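Local coordinates for holo-[acyl-carrier-protein] synthase (Thermotoga maritima, PDB 5XUM) that belongs to the 4'-phosphopantetheinyl transferase superfamily and assembles as three protein chains, at residues 108-111 and 112-115; 118-121 and 122-126; 130-134 and 135-139; 147-150 and 151-155. All blocks are in the same frame, centred on the assembly; numbering follows the deposited sequence.

Contact 1. Residues 108-111 and 112-115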
loop_
_atom_site.group_PDB
_atom_site.type_symbol
_atom_site.label_atom_id
_atom_site.label_comp_id
_atom_site.label_asym_id
_atom_site.label_seq_id
_atom_site.Cartn_x
_atom_site.Cartn_y
_atom_site.Cartn_z
ATOM N N GLU A 108 -0.052 -1.764 8.672
ATOM C CA GLU A 108 1.322 -2.259 8.643
ATOM C C GLU A 108 1.775 -2.675 10.041
ATOM O O GLU A 108 1.444 -2.021 11.033
ATOM C CB GLU A 108 2.255 -1.171 8.088
ATOM C CG GLU A 108 3.732 -1.549 8.007
ATOM C CD GLU A 108 4.632 -0.385 7.617
ATOM O OE1 GLU A 108 4.395 0.757 8.074
ATOM O OE2 GLU A 108 5.598 -0.617 6.860
ATOM N N LYS A 109 2.517 -3.776 10.108
ATOM C CA LYS A 109 3.217 -4.156 11.329
ATOM C C LYS A 109 4.713 -3.950 11.118
ATOM O O LYS A 109 5.347 -4.659 10.330
ATOM C CB LYS A 109 2.893 -5.603 11.735
ATOM C CG LYS A 109 3.782 -6.199 12.831
ATOM C CD LYS A 109 3.720 -5.412 14.133
ATOM C CE LYS A 109 4.687 -5.972 15.164
ATOM N NZ LYS A 109 4.966 -4.979 16.236
ATOM N N ARG A 110 5.262 -2.954 11.805
ATOM C CA ARG A 110 6.698 -2.716 11.795
ATOM C C ARG A 110 7.324 -3.352 13.023
ATOM O O ARG A 110 6.726 -3.354 14.101
ATOM C CB ARG A 110 7.011 -1.224 11.812
ATOM C CG ARG A 110 6.714 -0.477 10.524
ATOM C CD ARG A 110 7.351 0.898 10.593
ATOM N NE ARG A 110 6.780 1.840 9.635
ATOM C CZ ARG A 110 7.023 3.148 9.642
ATOM N NH1 ARG A 110 7.821 3.673 10.565
ATOM N NH2 ARG A 110 6.463 3.933 8.732
ATOM N N LYS A 111 8.528 -3.889 12.847
ATOM C CA LYS A 111 9.353 -4.335 13.964
ATOM C C LYS A 111 9.625 -3.126 14.855
ATOM O O LYS A 111 10.064 -2.081 14.370
ATOM C CB LYS A 111 10.663 -4.942 13.442
ATOM C CG LYS A 111 11.680 -5.328 14.510
ATOM C CD LYS A 111 13.007 -5.725 13.875
ATOM C CE LYS A 111 14.126 -5.841 14.900
ATOM N NZ LYS A 111 14.003 -7.054 15.757
ATOM N N GLY A 112 9.333 -3.264 16.146
ATOM C CA GLY A 112 9.557 -2.194 17.114
ATOM C C GLY A 112 8.579 -1.045 16.975
ATOM O O GLY A 112 7.390 -1.262 16.713
ATOM N N ASP A 113 9.091 0.176 17.149
ATOM C CA ASP A 113 8.298 1.415 17.058
ATOM C C ASP A 113 7.168 1.498 18.086
ATOM O O ASP A 113 6.151 2.162 17.864
ATOM C CB ASP A 113 7.771 1.648 15.630
ATOM C CG ASP A 113 8.640 2.604 14.832
ATOM O OD1 ASP A 113 9.001 3.676 15.364
ATOM O OD2 ASP A 113 8.944 2.295 13.660
ATOM N N ILE A 114 7.364 0.817 19.210
ATOM C CA ILE A 114 6.463 0.894 20.349
ATOM C C ILE A 114 7.282 1.424 21.526
ATOM O O ILE A 114 8.243 0.785 21.956
ATOM C CB ILE A 114 5.833 -0.482 20.661
ATOM C CG1 ILE A 114 4.921 -0.919 19.505
ATOM C CG2 ILE A 114 5.048 -0.443 21.966
ATOM C CD1 ILE A 114 4.846 -2.415 19.308
ATOM N N ILE A 115 6.914 2.605 22.017
ATOM C CA ILE A 115 7.683 3.289 23.057
ATOM C C ILE A 115 7.000 3.149 24.415
ATOM O O ILE A 115 5.817 3.465 24.560
ATOM C CB ILE A 115 7.923 4.785 22.722
ATOM C CG1 ILE A 115 8.366 4.975 21.258
ATOM C CG2 ILE A 115 8.913 5.416 23.702
ATOM C CD1 ILE A 115 9.672 4.304 20.871
#

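Contact 2. Residues 118-121 and 122-126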
loop_
_atom_site.group_PDB
_atom_site.type_symbol
_atom_site.label_atom_id
_atom_site.label_comp_id
_atom_site.label_asym_id
_atom_site.label_seq_id
_atom_site.Cartn_x
_atom_site.Cartn_y
_atom_site.Cartn_z
ATOM N N GLY A 118 9.393 2.946 31.737
ATOM C CA GLY A 118 9.372 2.140 32.960
ATOM C C GLY A 118 10.710 1.525 33.331
ATOM O O GLY A 118 11.746 1.879 32.760
ATOM N N ASP A 119 10.680 0.603 34.291
ATOM C CA ASP A 119 11.882 -0.080 34.775
ATOM C C ASP A 119 12.470 -1.001 33.709
ATOM O O ASP A 119 11.762 -1.831 33.134
ATOM C CB ASP A 119 11.574 -0.872 36.052
ATOM C CG ASP A 119 12.768 -1.673 36.552
ATOM O OD1 ASP A 119 13.837 -1.073 36.808
ATOM O OD2 ASP A 119 12.634 -2.907 36.698
ATOM N N GLU A 120 13.772 -0.846 33.463
ATOM C CA GLU A 120 14.492 -1.610 32.443
ATOM C C GLU A 120 14.396 -3.121 32.665
ATOM O O GLU A 120 14.136 -3.876 31.724
ATOM C CB GLU A 120 15.960 -1.170 32.391
ATOM C CG GLU A 120 16.766 -1.775 31.250
ATOM C CD GLU A 120 18.223 -1.341 31.247
ATOM O OE1 GLU A 120 19.060 -2.090 30.697
ATOM O OE2 GLU A 120 18.536 -0.256 31.787
ATOM N N SER A 121 14.599 -3.546 33.912
ATOM C CA SER A 121 14.556 -4.959 34.287
ATOM C C SER A 121 13.169 -5.574 34.086
ATOM O O SER A 121 13.055 -6.700 33.598
ATOM C CB SER A 121 15.018 -5.139 35.736
ATOM O OG SER A 121 15.080 -6.510 36.081
ATOM N N PHE A 122 12.129 -4.830 34.462
ATOM C CA PHE A 122 10.738 -5.247 34.263
ATOM C C PHE A 122 10.443 -5.538 32.790
ATOM O O PHE A 122 9.794 -6.536 32.466
ATOM C CB PHE A 122 9.781 -4.167 34.790
ATOM C CG PHE A 122 8.322 -4.448 34.522
ATOM C CD1 PHE A 122 7.540 -5.106 35.467
ATOM C CD2 PHE A 122 7.725 -4.039 33.331
ATOM C CE1 PHE A 122 6.197 -5.358 35.226
ATOM C CE2 PHE A 122 6.381 -4.292 33.083
ATOM C CZ PHE A 122 5.617 -4.953 34.032
ATOM N N LEU A 123 10.927 -4.662 31.912
ATOM C CA LEU A 123 10.648 -4.756 30.479
ATOM C C LEU A 123 11.429 -5.869 29.788
ATOM O O LEU A 123 10.885 -6.554 28.922
ATOM C CB LEU A 123 10.902 -3.411 29.786
ATOM C CG LEU A 123 10.068 -2.201 30.229
ATOM C CD1 LEU A 123 10.604 -0.928 29.588
ATOM C CD2 LEU A 123 8.586 -2.374 29.924
ATOM N N ARG A 124 12.692 -6.051 30.179
ATOM C CA ARG A 124 13.566 -7.061 29.565
ATOM C C ARG A 124 13.152 -8.501 29.874
ATOM O O ARG A 124 13.463 -9.416 29.109
ATOM C CB ARG A 124 15.029 -6.835 29.952
ATOM C CG ARG A 124 15.649 -5.605 29.310
ATOM C CD ARG A 124 17.165 -5.596 29.430
ATOM N NE ARG A 124 17.727 -4.297 29.063
ATOM C CZ ARG A 124 18.045 -3.926 27.824
ATOM N NH1 ARG A 124 18.548 -2.718 27.606
ATOM N NH2 ARG A 124 17.863 -4.752 26.801
ATOM N N LYS A 125 12.457 -8.691 30.995
ATOM C CA LYS A 125 11.900 -9.992 31.364
ATOM C C LYS A 125 10.762 -10.388 30.429
ATOM O O LYS A 125 10.566 -11.570 30.141
ATOM C CB LYS A 125 11.364 -9.968 32.798
ATOM C CG LYS A 125 12.412 -9.891 33.893
ATOM C CD LYS A 125 11.740 -9.676 35.239
ATOM C CE LYS A 125 12.720 -9.167 36.281
ATOM N NZ LYS A 125 12.049 -8.922 37.586
ATOM N N ARG A 126 10.019 -9.387 29.962
ATOM C CA ARG A 126 8.789 -9.614 29.210
ATOM C C ARG A 126 8.933 -9.360 27.710
ATOM O O ARG A 126 8.336 -10.072 26.901
ATOM C CB ARG A 126 7.658 -8.760 29.793
ATOM C CG ARG A 126 7.246 -9.172 31.198
ATOM C CD ARG A 126 6.558 -8.040 31.945
ATOM N NE ARG A 126 6.116 -8.456 33.278
ATOM C CZ ARG A 126 6.892 -8.498 34.360
ATOM N NH1 ARG A 126 6.382 -8.889 35.521
ATOM N NH2 ARG A 126 8.173 -8.151 34.292
#

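Contact 3. Residues 130-134 and 135-139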
loop_
_atom_site.group_PDB
_atom_site.type_symbol
_atom_site.label_atom_id
_atom_site.label_comp_id
_atom_site.label_asym_id
_atom_site.label_seq_id
_atom_site.Cartn_x
_atom_site.Cartn_y
_atom_site.Cartn_z
ATOM N N LEU A 130 14.881 -2.868 22.397
ATOM C CA LEU A 130 15.717 -2.520 21.244
ATOM C C LEU A 130 16.607 -1.296 21.462
ATOM O O LEU A 130 17.826 -1.380 21.304
ATOM C CB LEU A 130 14.852 -2.333 19.990
ATOM C CG LEU A 130 14.111 -3.559 19.445
ATOM C CD1 LEU A 130 12.985 -3.129 18.513
ATOM C CD2 LEU A 130 15.060 -4.523 18.743
ATOM N N GLU A 131 15.996 -0.166 21.815
ATOM C CA GLU A 131 16.717 1.100 21.970
ATOM C C GLU A 131 16.156 1.969 23.092
ATOM O O GLU A 131 15.001 1.814 23.496
ATOM C CB GLU A 131 16.705 1.894 20.658
ATOM C CG GLU A 131 17.838 1.558 19.699
ATOM C CD GLU A 131 17.863 2.451 18.471
ATOM O OE1 GLU A 131 17.517 3.648 18.583
ATOM O OE2 GLU A 131 18.241 1.956 17.387
ATOM N N ARG A 132 16.989 2.885 23.580
ATOM C CA ARG A 132 16.585 3.876 24.571
ATOM C C ARG A 132 16.583 5.268 23.940
ATOM O O ARG A 132 17.523 5.642 23.236
ATOM C CB ARG A 132 17.519 3.830 25.792
ATOM C CG ARG A 132 17.311 4.936 26.823
ATOM C CD ARG A 132 16.022 4.765 27.614
ATOM N NE ARG A 132 15.615 6.011 28.264
ATOM C CZ ARG A 132 14.504 6.167 28.982
ATOM N NH1 ARG A 132 14.230 7.345 29.523
ATOM N NH2 ARG A 132 13.664 5.156 29.164
ATOM N N SER A 133 15.517 6.021 24.193
ATOM C CA SER A 133 15.400 7.397 23.721
ATOM C C SER A 133 14.885 8.303 24.839
ATOM O O SER A 133 14.671 7.849 25.966
ATOM C CB SER A 133 14.478 7.468 22.499
ATOM O OG SER A 133 13.167 7.037 22.822
ATOM N N VAL A 134 14.691 9.582 24.522
ATOM C CA VAL A 134 14.173 10.559 25.482
ATOM C C VAL A 134 12.718 10.242 25.851
ATOM O O VAL A 134 12.296 10.468 26.990
ATOM C CB VAL A 134 14.289 12.009 24.946
ATOM C CG1 VAL A 134 14.001 13.022 26.047
ATOM C CG2 VAL A 134 15.672 12.259 24.359
ATOM N N GLU A 135 11.968 9.708 24.889
ATOM C CA GLU A 135 10.566 9.336 25.103
ATOM C C GLU A 135 10.415 8.075 25.959
ATOM O O GLU A 135 9.433 7.934 26.691
ATOM C CB GLU A 135 9.834 9.153 23.768
ATOM C CG GLU A 135 9.642 10.432 22.962
ATOM C CD GLU A 135 10.743 10.667 21.943
ATOM O OE1 GLU A 135 11.928 10.740 22.335
ATOM O OE2 GLU A 135 10.418 10.789 20.742
ATOM N N GLY A 136 11.383 7.166 25.856
ATOM C CA GLY A 136 11.384 5.935 26.650
ATOM C C GLY A 136 12.113 4.776 25.994
ATOM O O GLY A 136 13.022 4.978 25.184
ATOM N N TRP A 137 11.712 3.558 26.354
ATOM C CA TRP A 137 12.283 2.341 25.783
ATOM C C TRP A 137 11.517 1.899 24.567
ATOM O O TRP A 137 10.282 1.867 24.581
ATOM C CB TRP A 137 12.287 1.219 26.816
ATOM C CG TRP A 137 13.154 1.496 28.021
ATOM C CD1 TRP A 137 12.755 1.988 29.262
ATOM C CD2 TRP A 137 14.606 1.301 28.139
ATOM N NE1 TRP A 137 13.827 2.108 30.111
ATOM C CE2 TRP A 137 14.967 1.713 29.502
ATOM C CE3 TRP A 137 15.606 0.845 27.285
ATOM C CZ2 TRP A 137 16.274 1.661 29.964
ATOM C CZ3 TRP A 137 16.923 0.796 27.765
ATOM C CH2 TRP A 137 17.245 1.196 29.071
ATOM N N GLU A 138 12.243 1.558 23.504
ATOM C CA GLU A 138 11.632 0.978 22.312
ATOM C C GLU A 138 11.618 -0.541 22.444
ATOM O O GLU A 138 12.663 -1.165 22.641
ATOM C CB GLU A 138 12.369 1.403 21.034
ATOM C CG GLU A 138 11.642 1.011 19.750
ATOM C CD GLU A 138 12.450 1.258 18.485
ATOM O OE1 GLU A 138 11.991 0.831 17.404
ATOM O OE2 GLU A 138 13.538 1.874 18.556
ATOM N N ILE A 139 10.427 -1.125 22.350
ATOM C CA ILE A 139 10.260 -2.572 22.472
ATOM C C ILE A 139 9.616 -3.169 21.222
ATOM O O ILE A 139 8.944 -2.465 20.461
ATOM C CB ILE A 139 9.427 -2.962 23.723
ATOM C CG1 ILE A 139 8.008 -2.374 23.651
ATOM C CG2 ILE A 139 10.143 -2.538 25.006
ATOM C CD1 ILE A 139 7.002 -3.054 24.556
#

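Contact 4. Residues 147-150 and 151-155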
loop_
_atom_site.group_PDB
_atom_site.type_symbol
_atom_site.label_atom_id
_atom_site.label_comp_id
_atom_site.label_asym_id
_atom_site.label_seq_id
_atom_site.Cartn_x
_atom_site.Cartn_y
_atom_site.Cartn_z
ATOM N N THR A 147 -4.377 -4.173 25.342
ATOM C CA THR A 147 -3.825 -5.288 26.109
ATOM C C THR A 147 -2.481 -4.880 26.712
ATOM O O THR A 147 -2.234 -5.103 27.901
ATOM C CB THR A 147 -3.662 -6.552 25.236
ATOM O OG1 THR A 147 -4.921 -6.885 24.641
ATOM C CG2 THR A 147 -3.175 -7.741 26.068
ATOM N N LEU A 148 -1.627 -4.269 25.893
ATOM C CA LEU A 148 -0.329 -3.773 26.345
ATOM C C LEU A 148 -0.479 -2.670 27.395
ATOM O O LEU A 148 0.216 -2.683 28.412
ATOM C CB LEU A 148 0.510 -3.282 25.157
ATOM C CG LEU A 148 1.912 -2.723 25.433
ATOM C CD1 LEU A 148 2.845 -3.786 25.999
ATOM C CD2 LEU A 148 2.506 -2.101 24.176
ATOM N N LYS A 149 -1.395 -1.736 27.143
ATOM C CA LYS A 149 -1.652 -0.602 28.037
ATOM C C LYS A 149 -2.086 -1.052 29.435
ATOM O O LYS A 149 -1.621 -0.510 30.441
ATOM C CB LYS A 149 -2.710 0.320 27.418
ATOM C CG LYS A 149 -2.866 1.673 28.090
ATOM C CD LYS A 149 -3.959 2.485 27.410
ATOM C CE LYS A 149 -4.356 3.701 28.233
ATOM N NZ LYS A 149 -3.290 4.739 28.276
ATOM N N LYS A 150 -2.968 -2.049 29.483
ATOM C CA LYS A 150 -3.490 -2.596 30.734
ATOM C C LYS A 150 -2.410 -3.354 31.514
ATOM O O LYS A 150 -2.387 -3.318 32.748
ATOM C CB LYS A 150 -4.683 -3.512 30.442
ATOM C CG LYS A 150 -5.504 -3.909 31.660
ATOM C CD LYS A 150 -6.506 -4.996 31.307
ATOM C CE LYS A 150 -7.260 -5.478 32.536
ATOM N NZ LYS A 150 -8.131 -6.646 32.225
ATOM N N LEU A 151 -1.525 -4.031 30.787
ATOM C CA LEU A 151 -0.423 -4.779 31.389
ATOM C C LEU A 151 0.605 -3.844 32.031
ATOM O O LEU A 151 1.112 -4.126 33.115
ATOM C CB LEU A 151 0.244 -5.685 30.342
ATOM C CG LEU A 151 1.375 -6.642 30.746
ATOM C CD1 LEU A 151 1.321 -7.907 29.908
ATOM C CD2 LEU A 151 2.747 -5.988 30.635
ATOM N N LEU A 152 0.897 -2.734 31.356
ATOM C CA LEU A 152 1.920 -1.792 31.813
ATOM C C LEU A 152 1.453 -0.915 32.975
ATOM O O LEU A 152 2.217 -0.663 33.909
ATOM C CB LEU A 152 2.409 -0.915 30.656
ATOM C CG LEU A 152 3.110 -1.595 29.476
ATOM C CD1 LEU A 152 3.161 -0.641 28.292
ATOM C CD2 LEU A 152 4.505 -2.092 29.837
ATOM N N GLU A 153 0.204 -0.457 32.910
ATOM C CA GLU A 153 -0.371 0.414 33.942
ATOM C C GLU A 153 -0.600 -0.308 35.272
ATOM O O GLU A 153 -0.736 0.336 36.315
ATOM C CB GLU A 153 -1.672 1.059 33.450
ATOM C CG GLU A 153 -1.466 2.173 32.430
ATOM C CD GLU A 153 -2.768 2.752 31.899
ATOM O OE1 GLU A 153 -3.816 2.072 31.970
ATOM O OE2 GLU A 153 -2.741 3.895 31.396
ATOM N N SER A 154 -0.638 -1.640 35.223
ATOM C CA SER A 154 -0.711 -2.475 36.425
ATOM C C SER A 154 0.564 -2.342 37.254
ATOM O O SER A 154 0.522 -2.387 38.485
ATOM C CB SER A 154 -0.932 -3.941 36.046
ATOM O OG SER A 154 -2.173 -4.118 35.388
ATOM N N SER A 155 1.692 -2.190 36.564
ATOM C CA SER A 155 2.976 -1.898 37.191
ATOM C C SER A 155 3.224 -0.387 37.166
ATOM O O SER A 155 2.292 0.398 36.972
ATOM C CB SER A 155 4.093 -2.640 36.455
ATOM O OG SER A 155 5.368 -2.315 36.984
#

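Contact 1. Residues 108-111 and 112-115
Arg-110 and Asp-113 meet across a bend centred on Gly-112, whose phi of 72° falls in a region that favours glycine. This local turn joins the end of strand 100-108 to the start of strand 114-117. Arg-110 NH1 stands 3.6 Å from Asp-113 OD2, a loose salt bridge in which the oxygen sits at the guanidinium edge, near its plane. The carboxylate is turned 60° against the guanidinium, and the aliphatic part of the arginine also takes part, since Arg-110 CD is 3.7 Å from Asp-113 OD2. A shorter bond links the same group to Glu-108: Arg-110 NE donates to Glu-108 OE1 over 3.0 Å with an N-H...O angle of 158°. That bond lies in the guanidinium plane but reaches OE1 from above the carboxylate plane. With CG anti to the carbonyl carbon and the chain extended as far as NE, Arg-110 carries its charge to a place where both acids can meet it. Tyr-90 adds a cation-pi contact.

Lys-109 runs past Ile-114 at about a right angle, Lys-109 NZ lying 4.0 Å from Ile-114 CD1. Lys-109 NZ bonds to Thr-141 O and only weakly, at 3.2 Å, to Arg-110 O. Glu-140 OE1 accepts from Gly-112 N. The Glu-108, Arg-110, Asp-113 network thus probably offsets the arginine's positive charge with two carboxylates, while Arg-110 NH2 and Glu-108 OE2, bonded to Ile-2 O and Ile-2 N of the second subunit, tie this bend to it.

Contact 2. Residues 118-121 and 122-126
Asp-119 caps the helix that carries Phe-122: Asp-119 OD2 accepts from Phe-122 N at 3.0 Å, the amide approaching from above the carboxylate plane. With CG anti to the backbone N (chi1 176°), the carboxylate reaches forward to this first-turn amide, a capping bond from Asp-119 at the N-cap position. Its own carbonyl is used as well, since Asp-119 O takes Leu-123 N at 3.2 Å; Leu-123 N also makes a weak second bond to Glu-120 O. One residue on, Glu-120 O accepts from Arg-124 N at 3.0 Å, and Ser-121 O receives a weak bond from Lys-125 N. This is the i to i+4 ladder of an alpha helix, here the short helix 120-126 between strands 114-117 and 128-132.

Four residues apart, Glu-120 and Arg-124 lie side by side and point the same way, and two guanidinium nitrogens converge on one oxygen. Arg-124 NE reaches Glu-120 OE1 at 3.1 Å on the anti lone pair, whereas Arg-124 NH1 meets Glu-120 OE1 at 3.2 Å from above the carboxylate plane. Both bonds stay near the guanidinium plane, although the two flat groups are inclined by 65°. Farther along, Arg-126 NH2 donates to Phe-122 O over 2.9 Å, in the carbonyl plane and on a lone pair. Arg-126 NH2 also lies 3.3 Å above the Phe-122 ring plane, offset toward the rim. Leu-123 is buried against Val-129 and Trp-137, Leu-123 CG tucked 3.4 Å from Asp-119 O.

Contact 3. Residues 130-134 and 135-139
Glu-135 folds back over Val-134, its side chain bent at chi2 to bring Glu-135 OE1 to 3.7 Å from Val-134 CB. Next comes Gly-136, whose backbone angles call for glycine and whose carbonyl is gripped twice. Ser-133 N donates to Gly-136 O at 2.9 Å, and Ser-133 OG reaches Gly-136 O at 3.1 Å, tilted 32° from the carbonyl plane. The serine hydroxyl manages this by standing between its own N and carbonyl carbon. These bonds close the turn of the beta hairpin formed by strands 128-132 and 137-140.

Trp-137 follows, in a non-hydrogen-bonded pair with Arg-132. The arginine chain crosses the indole at about a right angle: Arg-132 CD sits 3.7 Å from the centroid of the Trp-137 six-membered ring, a CH-pi contact over the face. Arg-132 CZ lies 4.5 Å from the centroid of the Trp-137 five-membered ring, 19° off the normal, a cation-pi contact with the guanidinium inclined 64° to the indole. Arg-132 NH2 has its salt-bridge partner in Glu-117.

At Glu-138 the pairing slips into a classic beta bulge, with Leu-130 and Glu-131 both opposite it. Leu-130 N donates to Glu-138 O and Glu-138 N to Glu-131 O, each at 2.8 Å. Glu-138 OE1 accepts from Asp-113 N, while Glu-138 OE2 lies 4.4 Å from Glu-131 OE1, a like-charge approach. Ile-139 turns from the hairpin partner to pack on Ile-114 and Val-116.

Contact 4. Residues 147-150 and 151-155
Lys-150 O is held by two donors of Ser-154. The hydroxyl gives the shorter bond, Ser-154 OG to Lys-150 O at 2.8 Å, and Ser-154 N adds a weak one. This is the i to i+4 pattern of an alpha helix, residues 145-154, supplemented near its end by a serine that hydrogen-bonds back to the main chain. Ser-154 OG lies beside its own backbone N (chi1 -63°), which points it at the carbonyl one turn earlier; the C=O...O angle of 161° makes the approach nearly linear. Upstream, Leu-151 N donates to Thr-147 O, Leu-152 N to Leu-148 O and Glu-153 N to Lys-149 O, the last at 3.1 Å. Thr-147 OG1 bonds to Asp-84.

The side chains divide by helix face. On one face Lys-149 bends at its last torsion (chi4 70°) to carry Lys-149 NZ to Glu-153 OE2 at 3.3 Å, a salt bridge whose hydrogen bond is weak. The Glu-153 chain is extended beyond CG, Glu-153 CG lying 3.3 Å from Lys-149 O, and Lys-149 CE touches Glu-153 OE2 at 3.6 Å. On another face, buried against strands 114-117 and 158-162, Leu-148 and Leu-152 pack on Leu-159 and converge on each other. Leu-148 CG approaches Leu-152 CD1 at 3.8 Å, and Leu-148 CD1 meets Leu-152 CD1 at 3.9 Å.

Overall arrangement
Contacts 2 and 3 lie at the surface, whereas contacts 1 and 4 are partly buried. Contacts 1 and 3 share one antiparallel sheet, in which strands 114-117 and 137-140 are neighbours, and backbone bonds between Ile-114 and Ile-139 join them. Contacts 2 and 4 are both short helices, touching through Leu-123 and Leu-152; Ile-114 of contact 1 packs on Leu-148. Trp-137 links contact 3 to the helix of contact 2. Chemistry follows place: contact 1 is a charge network reaching the second subunit, contact 3 combines hairpin bonds with an arginine over an indole, and both helices carry an i to i+4 salt bridge, that of contact 2 lying against Trp-137, and turn leucines to the interior.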